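Local coordinates for maltose-binding protein MalE1 (Thermotoga maritima, PDB 6DTU) that binds maltotetraose and probably serves as the extracellular solute-binding component of a sugar transporter, at residues A[12-15]-A[16-20]; A[361-364]-A[365-369]; A[125-128]-A[129-132]; A[79-82]-A[83-86]. All coordinates share one frame; numbering follows the deposited sequence.

Contact 1 (A[12-15]-A[16-20]). With GLC (alpha-D-glucopyranose), chain C.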
loop_
_atom_site.group_PDB
_atom_site.type_symbol
_atom_site.label_atom_id
_atom_site.label_comp_id
_atom_site.label_asym_id
_atom_site.label_seq_id
_atom_site.Cartn_x
_atom_site.Cartn_y
_atom_site.Cartn_z
ATOM N N LYS A 12 -4.438 -4.221 10.759
ATOM C CA LYS A 12 -5.714 -3.718 10.267
ATOM C C LYS A 12 -6.749 -4.822 10.102
ATOM O O LYS A 12 -7.942 -4.568 10.272
ATOM C CB LYS A 12 -5.522 -2.970 8.944
ATOM C CG LYS A 12 -4.553 -1.774 9.021
ATOM C CD LYS A 12 -5.003 -0.705 10.035
ATOM C CE LYS A 12 -4.035 0.466 10.072
ATOM N NZ LYS A 12 -4.536 1.560 10.966
ATOM N N GLN A 13 -6.324 -6.037 9.765
ATOM C CA GLN A 13 -7.236 -7.123 9.445
ATOM C C GLN A 13 -7.442 -8.096 10.593
ATOM O O GLN A 13 -8.265 -9.007 10.459
ATOM C CB GLN A 13 -6.769 -7.896 8.194
ATOM C CG GLN A 13 -6.504 -7.060 6.949
ATOM C CD GLN A 13 -5.064 -6.625 6.820
ATOM O OE1 GLN A 13 -4.272 -6.768 7.748
ATOM N NE2 GLN A 13 -4.723 -6.071 5.683
ATOM N N VAL A 14 -6.762 -7.900 11.733
ATOM C CA VAL A 14 -6.778 -8.927 12.782
ATOM C C VAL A 14 -8.192 -9.154 13.314
ATOM O O VAL A 14 -8.643 -10.296 13.436
ATOM C CB VAL A 14 -5.808 -8.568 13.921
ATOM C CG1 VAL A 14 -6.118 -9.452 15.124
ATOM C CG2 VAL A 14 -4.345 -8.680 13.477
ATOM N N ASP A 15 -8.910 -8.077 13.643
ATOM C CA ASP A 15 -10.195 -8.236 14.317
ATOM C C ASP A 15 -11.202 -8.956 13.438
ATOM O O ASP A 15 -11.900 -9.880 13.889
ATOM C CB ASP A 15 -10.768 -6.877 14.729
ATOM C CG ASP A 15 -10.062 -6.252 15.920
ATOM O OD1 ASP A 15 -9.182 -6.889 16.538
ATOM O OD2 ASP A 15 -10.442 -5.110 16.263
ATOM N N ILE A 16 -11.360 -8.494 12.198
ATOM C CA ILE A 16 -12.368 -9.104 11.342
ATOM C C ILE A 16 -12.004 -10.541 11.013
ATOM O O ILE A 16 -12.865 -11.426 11.039
ATOM C CB ILE A 16 -12.671 -8.262 10.088
ATOM C CG1 ILE A 16 -13.758 -8.954 9.257
ATOM C CG2 ILE A 16 -11.384 -8.008 9.272
ATOM C CD1 ILE A 16 -15.050 -9.262 10.029
ATOM N N LEU A 17 -10.726 -10.811 10.739
ATOM C CA LEU A 17 -10.328 -12.189 10.437
ATOM C C LEU A 17 -10.437 -13.105 11.650
ATOM O O LEU A 17 -10.729 -14.301 11.499
ATOM C CB LEU A 17 -8.915 -12.220 9.857
ATOM C CG LEU A 17 -8.740 -11.609 8.460
ATOM C CD1 LEU A 17 -7.278 -11.652 8.019
ATOM C CD2 LEU A 17 -9.594 -12.322 7.462
ATOM N N GLN A 18 -10.209 -12.576 12.851
ATOM C CA GLN A 18 -10.415 -13.365 14.061
ATOM C C GLN A 18 -11.864 -13.801 14.164
ATOM O O GLN A 18 -12.157 -14.960 14.461
ATOM C CB GLN A 18 -10.065 -12.522 15.293
ATOM C CG GLN A 18 -8.600 -12.536 15.744
ATOM C CD GLN A 18 -8.331 -11.629 16.968
ATOM O OE1 GLN A 18 -9.064 -10.663 17.219
ATOM N NE2 GLN A 18 -7.279 -11.950 17.731
ATOM N N LYS A 19 -12.780 -12.874 13.917
ATOM C CA LYS A 19 -14.195 -13.182 14.034
ATOM C C LYS A 19 -14.621 -14.193 12.978
ATOM O O LYS A 19 -15.331 -15.161 13.285
ATOM C CB LYS A 19 -14.985 -11.883 13.916
ATOM C CG LYS A 19 -16.477 -12.057 14.064
ATOM C CD LYS A 19 -16.858 -12.442 15.482
ATOM C CE LYS A 19 -18.382 -12.579 15.651
ATOM N NZ LYS A 19 -18.962 -13.809 15.005
ATOM N N LEU A 20 -14.187 -13.993 11.726
ATOM C CA LEU A 20 -14.502 -14.960 10.676
ATOM C C LEU A 20 -13.902 -16.321 10.991
ATOM O O LEU A 20 -14.528 -17.361 10.749
ATOM C CB LEU A 20 -13.968 -14.472 9.328
ATOM C CG LEU A 20 -14.591 -13.163 8.863
ATOM C CD1 LEU A 20 -13.906 -12.590 7.617
ATOM C CD2 LEU A 20 -16.075 -13.395 8.623
HETATM C C1 GLC C . -0.989 -1.466 7.583
HETATM C C2 GLC C . -1.693 -1.772 6.321
HETATM C C3 GLC C . -0.768 -1.856 5.178
HETATM C C4 GLC C . 0.017 -0.600 5.025
HETATM C C5 GLC C . 0.851 -0.331 6.306
HETATM C C6 GLC C . 1.465 0.926 6.332
HETATM O O1 GLC C . -0.150 -2.521 7.928
HETATM O O2 GLC C . -2.387 -3.046 6.520
HETATM O O3 GLC C . -1.596 -2.107 3.984
HETATM O O4 GLC C . 0.922 -0.720 3.895
HETATM O O5 GLC C . -0.180 -0.270 7.445
HETATM O O6 GLC C . 2.314 0.998 7.482
HETATM O O HOH W 1 -10.246 -5.853 11.317
HETATM O O HOH W 2 -12.096 -10.254 16.741
#
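V14 and Q18 meet one helical turn apart at the start of helix 14-28. Methyl CG1 of V14 packs against the amide group of Q18, 3.6 Å from Q18 CD. CG1 stands anti to the backbone N of V14 (chi1 166°), a torsion that swings this methyl toward the glutamine. A separate, aliphatic touch joins Q13 with L17, where Q13 CB sits 3.8 Å from L17 CD1. L17 is buried and goes on to touch V34 of strand 31-36, while the V14 side chain reaches Y36 of the same strand.

The backbone bonds start the helix. L17 N donates to Q13 O at 3.1 Å, Q18 N to V14 O at 2.8 Å, and K19 N to D15 O at 3.1 Å.

Water completes two places. One molecule accepts a hydrogen bond from I16 N, still within the first helical turn, and donates one to K12 O. Another donates both to D15 O and to Q18 OE1, 3.1 Å away, tying the amide end of Q18 to the backbone. Further along, K19 turns its ammonium to a salt bridge with E23.

The sugar side belongs to K12 and Q13, both in the glycan pocket. K12 offers its aliphatic part, with CG 3.5 Å from O2 of a glucose that S10 and R301 hold by hydrogen bonds. Helix 14-28 is the crossover helix of a beta-alpha-beta unit between strands 4-9 and 31-36, and its leading end faces the bound maltotetraose, a placement familiar from periplasmic binding proteins.

Contact 2 (A[361-364]-A[365-369])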
loop_
_atom_site.group_PDB
_atom_site.type_symbol
_atom_site.label_atom_id
_atom_site.label_comp_id
_atom_site.label_asym_id
_atom_site.label_seq_id
_atom_site.Cartn_x
_atom_site.Cartn_y
_atom_site.Cartn_z
ATOM N N ALA A 361 21.937 10.988 -5.368
ATOM C CA ALA A 361 21.287 9.956 -4.570
ATOM C C ALA A 361 20.506 9.008 -5.463
ATOM O O ALA A 361 20.561 7.785 -5.286
ATOM C CB ALA A 361 20.382 10.590 -3.523
ATOM N N LEU A 362 19.753 9.564 -6.418
ATOM C CA LEU A 362 18.943 8.730 -7.304
ATOM C C LEU A 362 19.820 7.948 -8.268
ATOM O O LEU A 362 19.560 6.768 -8.528
ATOM C CB LEU A 362 17.928 9.582 -8.064
ATOM C CG LEU A 362 16.828 10.265 -7.234
ATOM C CD1 LEU A 362 15.912 11.104 -8.106
ATOM C CD2 LEU A 362 16.015 9.223 -6.453
ATOM N N LYS A 363 20.882 8.579 -8.778
ATOM C CA LYS A 363 21.789 7.887 -9.687
ATOM C C LYS A 363 22.365 6.648 -9.022
ATOM O O LYS A 363 22.362 5.557 -9.602
ATOM C CB LYS A 363 22.905 8.842 -10.115
ATOM C CG LYS A 363 23.921 8.251 -11.083
ATOM C CD LYS A 363 24.879 9.336 -11.559
ATOM C CE LYS A 363 26.142 8.750 -12.134
ATOM N NZ LYS A 363 27.331 9.528 -11.693
ATOM N N ASN A 364 22.848 6.800 -7.786
ATOM C CA ASN A 364 23.401 5.662 -7.067
ATOM C C ASN A 364 22.326 4.625 -6.774
ATOM O O ASN A 364 22.599 3.418 -6.812
ATOM C CB ASN A 364 24.100 6.128 -5.787
ATOM C CG ASN A 364 25.363 6.913 -6.077
ATOM O OD1 ASN A 364 25.841 6.940 -7.212
ATOM N ND2 ASN A 364 25.930 7.529 -5.044
ATOM N N ALA A 365 21.100 5.076 -6.479
ATOM C CA ALA A 365 20.009 4.131 -6.232
ATOM C C ALA A 365 19.764 3.234 -7.440
ATOM O O ALA A 365 19.638 2.014 -7.304
ATOM C CB ALA A 365 18.717 4.859 -5.843
ATOM N N VAL A 366 19.716 3.820 -8.633
ATOM C CA VAL A 366 19.467 3.037 -9.840
ATOM C C VAL A 366 20.625 2.077 -10.131
ATOM O O VAL A 366 20.405 0.930 -10.547
ATOM C CB VAL A 366 19.123 3.969 -11.018
ATOM C CG1 VAL A 366 19.122 3.224 -12.333
ATOM C CG2 VAL A 366 17.759 4.634 -10.794
ATOM N N GLU A 367 21.874 2.507 -9.909
ATOM C CA GLU A 367 22.982 1.570 -10.079
ATOM C C GLU A 367 22.891 0.423 -9.082
ATOM O O GLU A 367 23.219 -0.725 -9.412
ATOM C CB GLU A 367 24.328 2.284 -9.912
ATOM C CG GLU A 367 24.466 3.576 -10.703
ATOM C CD GLU A 367 25.888 4.124 -10.721
ATOM O OE1 GLU A 367 26.281 4.731 -11.741
ATOM O OE2 GLU A 367 26.607 3.966 -9.708
ATOM N N ARG A 368 22.415 0.706 -7.873
ATOM C CA ARG A 368 22.231 -0.355 -6.897
ATOM C C ARG A 368 21.134 -1.315 -7.330
ATOM O O ARG A 368 21.323 -2.531 -7.288
ATOM C CB ARG A 368 21.947 0.238 -5.517
ATOM C CG ARG A 368 21.628 -0.781 -4.453
ATOM C CD ARG A 368 21.375 -0.122 -3.106
ATOM N NE ARG A 368 20.620 -0.986 -2.200
ATOM C CZ ARG A 368 20.305 -0.650 -0.958
ATOM N NH1 ARG A 368 20.686 0.527 -0.486
ATOM N NH2 ARG A 368 19.613 -1.480 -0.193
ATOM N N ILE A 369 20.010 -0.784 -7.814
ATOM C CA ILE A 369 18.900 -1.639 -8.239
ATOM C C ILE A 369 19.332 -2.524 -9.399
ATOM O O ILE A 369 19.058 -3.732 -9.420
ATOM C CB ILE A 369 17.692 -0.776 -8.629
ATOM C CG1 ILE A 369 17.207 0.021 -7.416
ATOM C CG2 ILE A 369 16.588 -1.646 -9.184
ATOM C CD1 ILE A 369 16.193 1.105 -7.771
#
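E367 folds back over the peptide one turn earlier, its CG resting 3.1 Å from K363 O. That same oxygen accepts the hydrogen bond from E367 N, so one carbonyl meets both the backbone and the side chain of the glutamate. CG is placed there by a first torsion of -48°, which sets it beside the backbone N and opposite the carbonyl carbon; from CG onward the chain runs out extended.

K363 and E367 then run alongside each other in the same direction, and the lysine methylene CE comes 4.0 Å from OE1. The charged ends stay further apart: K363 NZ is 4.9 Å from E367 OE1, too far for a salt bridge. The amide of N364 crosses the other carboxylate oxygen at an angle, with OD1 4.0 Å from OE2, two acceptors that merely pass each other.

The face of helix 358-374 turned to the protein is apolar. A365 CB sits over the backbone of the preceding turn, 3.4 Å from L362 O, and V366 CG2 touches the same carbonyl. L362 turns away to helix 187-201, where it meets A189, I190 and V193, while V366 and I369 pack on I182 of strand 181-183. Regular backbone bonds run through the whole stretch, among them R368 N to N364 O at 2.9 Å. R368 leads its guanidinium off to a salt bridge with D346 of helix 341-352.

Across K363 and E367 the attraction is therefore probably a weak electrostatic one, since the charged atoms do not touch, and the local structure rests chiefly on main-chain hydrogen bonds.

Contact 3 (A[125-128]-A[129-132])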
loop_
_atom_site.group_PDB
_atom_site.type_symbol
_atom_site.label_atom_id
_atom_site.label_comp_id
_atom_site.label_asym_id
_atom_site.label_seq_id
_atom_site.Cartn_x
_atom_site.Cartn_y
_atom_site.Cartn_z
ATOM N N LYS A 125 -5.832 22.661 -3.489
ATOM C CA LYS A 125 -5.896 22.138 -4.844
ATOM C C LYS A 125 -4.524 22.001 -5.490
ATOM O O LYS A 125 -4.371 21.209 -6.427
ATOM C CB LYS A 125 -6.764 23.061 -5.710
ATOM C CG LYS A 125 -7.460 22.375 -6.882
ATOM C CD LYS A 125 -7.854 23.391 -7.949
ATOM C CE LYS A 125 -9.058 22.937 -8.756
ATOM N NZ LYS A 125 -8.774 21.736 -9.596
ATOM N N THR A 126 -3.531 22.751 -5.019
ATOM C CA THR A 126 -2.171 22.673 -5.526
ATOM C C THR A 126 -1.206 22.491 -4.369
ATOM O O THR A 126 -1.535 22.755 -3.209
ATOM C CB THR A 126 -1.774 23.930 -6.301
ATOM O OG1 THR A 126 -1.692 25.033 -5.393
ATOM C CG2 THR A 126 -2.792 24.241 -7.373
ATOM N N MET A 127 -0.013 21.991 -4.703
ATOM C CA MET A 127 1.044 21.850 -3.706
ATOM C C MET A 127 1.500 23.213 -3.202
ATOM O O MET A 127 1.844 23.356 -2.025
ATOM C CB MET A 127 2.207 21.031 -4.275
ATOM C CG MET A 127 1.950 19.502 -4.371
ATOM S SD MET A 127 1.594 18.681 -2.783
ATOM C CE MET A 127 3.091 18.993 -1.829
ATOM N N ASP A 128 1.485 24.227 -4.066
ATOM C CA ASP A 128 1.792 25.581 -3.613
ATOM C C ASP A 128 0.808 26.038 -2.546
ATOM O O ASP A 128 1.202 26.645 -1.541
ATOM C CB ASP A 128 1.808 26.565 -4.786
ATOM C CG ASP A 128 3.066 26.442 -5.640
ATOM O OD1 ASP A 128 4.118 26.052 -5.102
ATOM O OD2 ASP A 128 3.026 26.801 -6.831
ATOM N N GLU A 129 -0.479 25.737 -2.740
ATOM C CA GLU A 129 -1.481 26.054 -1.729
ATOM C C GLU A 129 -1.289 25.201 -0.481
ATOM O O GLU A 129 -1.397 25.703 0.644
ATOM C CB GLU A 129 -2.868 25.826 -2.328
ATOM C CG GLU A 129 -4.034 26.425 -1.570
ATOM C CD GLU A 129 -5.369 25.883 -2.058
ATOM O OE1 GLU A 129 -5.417 25.366 -3.197
ATOM O OE2 GLU A 129 -6.365 25.971 -1.305
ATOM N N LEU A 130 -0.972 23.915 -0.658
ATOM C CA LEU A 130 -0.733 23.065 0.502
ATOM C C LEU A 130 0.441 23.582 1.321
ATOM O O LEU A 130 0.370 23.634 2.555
ATOM C CB LEU A 130 -0.548 21.600 0.073
ATOM C CG LEU A 130 -0.223 20.558 1.158
ATOM C CD1 LEU A 130 -0.760 19.194 0.773
ATOM C CD2 LEU A 130 1.281 20.437 1.438
ATOM N N ILE A 131 1.511 24.020 0.653
ATOM C CA ILE A 131 2.679 24.534 1.365
ATOM C C ILE A 131 2.322 25.763 2.193
ATOM O O ILE A 131 2.734 25.884 3.351
ATOM C CB ILE A 131 3.838 24.807 0.390
ATOM C CG1 ILE A 131 4.391 23.483 -0.130
ATOM C CG2 ILE A 131 4.919 25.626 1.074
ATOM C CD1 ILE A 131 5.293 23.630 -1.340
ATOM N N GLU A 132 1.548 26.688 1.615
ATOM C CA GLU A 132 1.151 27.897 2.336
ATOM C C GLU A 132 0.280 27.552 3.540
ATOM O O GLU A 132 0.492 28.061 4.646
ATOM C CB GLU A 132 0.394 28.825 1.390
ATOM C CG GLU A 132 -0.259 30.029 2.064
ATOM C CD GLU A 132 -0.313 31.234 1.138
ATOM O OE1 GLU A 132 -0.957 31.134 0.077
ATOM O OE2 GLU A 132 0.327 32.264 1.444
#
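T126 and E129 hold the tight part of this contact, at the start of helix 127-140. T126 OG1 accepts from E129 N at 3.0 Å, and the glutamate returns the favour one residue earlier: K125 N donates to E129 OE1 at 2.8 Å, nearly straight (171°) but from above the carboxylate plane. E129 reaches that far because its CG is anti to the backbone N (chi1 -165°) and the chain beyond stays extended. T126 N is buried here and has no partner in the model. An alanine in place of E129 would probably leave K125 N without this acceptor and the segment leading into the helix freer to move.

On the buried side M127 and L130 run side by side, CE 4.0 Å from CD2, and I131 lays CG1 3.2 Å from M127 O. M127 and I131 both press on L199 of helix 187-201.

The solvent side is looser. K125 leads its charged end away from the contact, E132 is exposed, and D128 finds its ionic partner in R198.

The whole is a threonine N-cap, with the E129 side chain bonding the backbone N of the residue before the cap.

Contact 4 (A[79-82]-A[83-86])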
loop_
_atom_site.group_PDB
_atom_site.type_symbol
_atom_site.label_atom_id
_atom_site.label_comp_id
_atom_site.label_asym_id
_atom_site.label_seq_id
_atom_site.Cartn_x
_atom_site.Cartn_y
_atom_site.Cartn_z
ATOM N N PRO A 79 -6.627 -22.671 -7.971
ATOM C CA PRO A 79 -7.406 -23.156 -9.106
ATOM C C PRO A 79 -8.717 -22.402 -9.197
ATOM O O PRO A 79 -9.169 -21.754 -8.249
ATOM C CB PRO A 79 -7.634 -24.635 -8.786
ATOM C CG PRO A 79 -6.530 -24.975 -7.811
ATOM C CD PRO A 79 -6.334 -23.741 -6.999
ATOM N N ASN A 80 -9.326 -22.493 -10.372
ATOM C CA ASN A 80 -10.571 -21.790 -10.602
ATOM C C ASN A 80 -11.597 -22.199 -9.542
ATOM O O ASN A 80 -11.615 -23.332 -9.057
ATOM C CB ASN A 80 -11.061 -22.122 -12.013
ATOM C CG ASN A 80 -10.172 -21.526 -13.105
ATOM O OD1 ASN A 80 -9.193 -20.801 -12.842
ATOM N ND2 ASN A 80 -10.491 -21.866 -14.347
ATOM N N PHE A 81 -12.459 -21.258 -9.187
ATOM C CA PHE A 81 -13.491 -21.505 -8.194
ATOM C C PHE A 81 -14.717 -20.719 -8.615
ATOM O O PHE A 81 -14.628 -19.800 -9.427
ATOM C CB PHE A 81 -13.028 -21.109 -6.778
ATOM C CG PHE A 81 -12.517 -19.693 -6.673
ATOM C CD1 PHE A 81 -13.312 -18.709 -6.116
ATOM C CD2 PHE A 81 -11.248 -19.349 -7.132
ATOM C CE1 PHE A 81 -12.856 -17.394 -6.020
ATOM C CE2 PHE A 81 -10.784 -18.042 -7.042
ATOM C CZ PHE A 81 -11.601 -17.061 -6.485
ATOM N N SER A 82 -15.865 -21.116 -8.081
ATOM C CA SER A 82 -17.138 -20.588 -8.571
ATOM C C SER A 82 -17.248 -19.074 -8.405
ATOM O O SER A 82 -17.880 -18.405 -9.227
ATOM C CB SER A 82 -18.293 -21.280 -7.863
ATOM O OG SER A 82 -18.256 -20.985 -6.479
ATOM N N ASP A 83 -16.662 -18.515 -7.355
ATOM C CA ASP A 83 -16.752 -17.076 -7.157
ATOM C C ASP A 83 -15.728 -16.276 -7.941
ATOM O O ASP A 83 -15.750 -15.054 -7.834
ATOM C CB ASP A 83 -16.675 -16.698 -5.683
ATOM C CG ASP A 83 -17.968 -16.972 -4.967
ATOM O OD1 ASP A 83 -18.852 -16.098 -4.986
ATOM O OD2 ASP A 83 -18.118 -18.085 -4.421
ATOM N N LEU A 84 -14.876 -16.919 -8.742
ATOM C CA LEU A 84 -13.834 -16.188 -9.457
ATOM C C LEU A 84 -14.414 -15.090 -10.351
ATOM O O LEU A 84 -13.874 -13.977 -10.404
ATOM C CB LEU A 84 -12.997 -17.185 -10.270
ATOM C CG LEU A 84 -11.912 -16.680 -11.213
ATOM C CD1 LEU A 84 -10.778 -16.137 -10.366
ATOM C CD2 LEU A 84 -11.442 -17.797 -12.142
ATOM N N LYS A 85 -15.568 -15.343 -10.977
ATOM C CA LYS A 85 -16.173 -14.342 -11.860
ATOM C C LYS A 85 -16.569 -13.072 -11.120
ATOM O O LYS A 85 -16.741 -12.016 -11.743
ATOM C CB LYS A 85 -17.401 -14.925 -12.565
ATOM C CG LYS A 85 -18.590 -15.127 -11.624
ATOM C CD LYS A 85 -19.751 -15.811 -12.323
ATOM C CE LYS A 85 -20.925 -16.028 -11.400
ATOM N NZ LYS A 85 -21.500 -14.751 -10.891
ATOM N N ASN A 86 -16.714 -13.140 -9.810
ATOM C CA ASN A 86 -17.244 -11.992 -9.094
ATOM C C ASN A 86 -16.196 -10.961 -8.741
ATOM O O ASN A 86 -16.545 -9.913 -8.190
ATOM C CB ASN A 86 -17.990 -12.458 -7.849
ATOM C CG ASN A 86 -19.168 -13.328 -8.204
ATOM O OD1 ASN A 86 -20.002 -12.939 -9.023
ATOM N ND2 ASN A 86 -19.258 -14.501 -7.590
HETATM O O HOH W 3 -16.271 -18.168 -11.720
#
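This is a local surface contact, a turn in the loop between helices 66-71 and 89-94, in which an aromatic ring packs on the leucine three residues later. L84 CB stands over the centre of one face of the F81 ring, 4.0 Å from its centroid and only 10° off the normal, a clear CH-pi contact. L84 CD1 adds an apolar touch 3.8 Å from F81 CE2, and the backbone N of L84 also lies above that face. With chi1 at 54°, the F81 ring is tucked between its own backbone N and carbonyl carbon, which brings it under the turn.

L84 N donates to F81 O at 3.0 Å, and S82 and D83 have the backbone angles of a type I beta turn; the chain then winds on as 3-10 helix. A water bridges the next step, donating to S82 O and accepting from K85 N. A glycine at F81 would probably strip L84 CB and CD1 of their flat apolar support and leave the turn held mainly by its backbone bond.

On the protein side, F81 touches I104 and L84 touches L101 of strand 100-109. D83 OD1 makes a salt bridge to R305 and takes a weak bond from N86 ND2.

From the N terminus the four contacts come in the order 1, 4, 3, 2, each spanning a short continuous turn or so of chain and closing no larger loop; none encloses or crosses another. Contacts 1 and 4 lie nearest each other, with centres about 23 Å apart, and border the same mixed sheet: residues 12-20 follow strand 4-9, while residues 79-86 pack on strand 100-109. Contacts 3 and 2 stand across the chain's centre from contact 1. Their own centres are about 30 Å apart, yet both helices rest on helix 187-201, which links them indirectly. The bound maltotetraose lies between these two regions, and of the four only contact 1 supplies pocket residues.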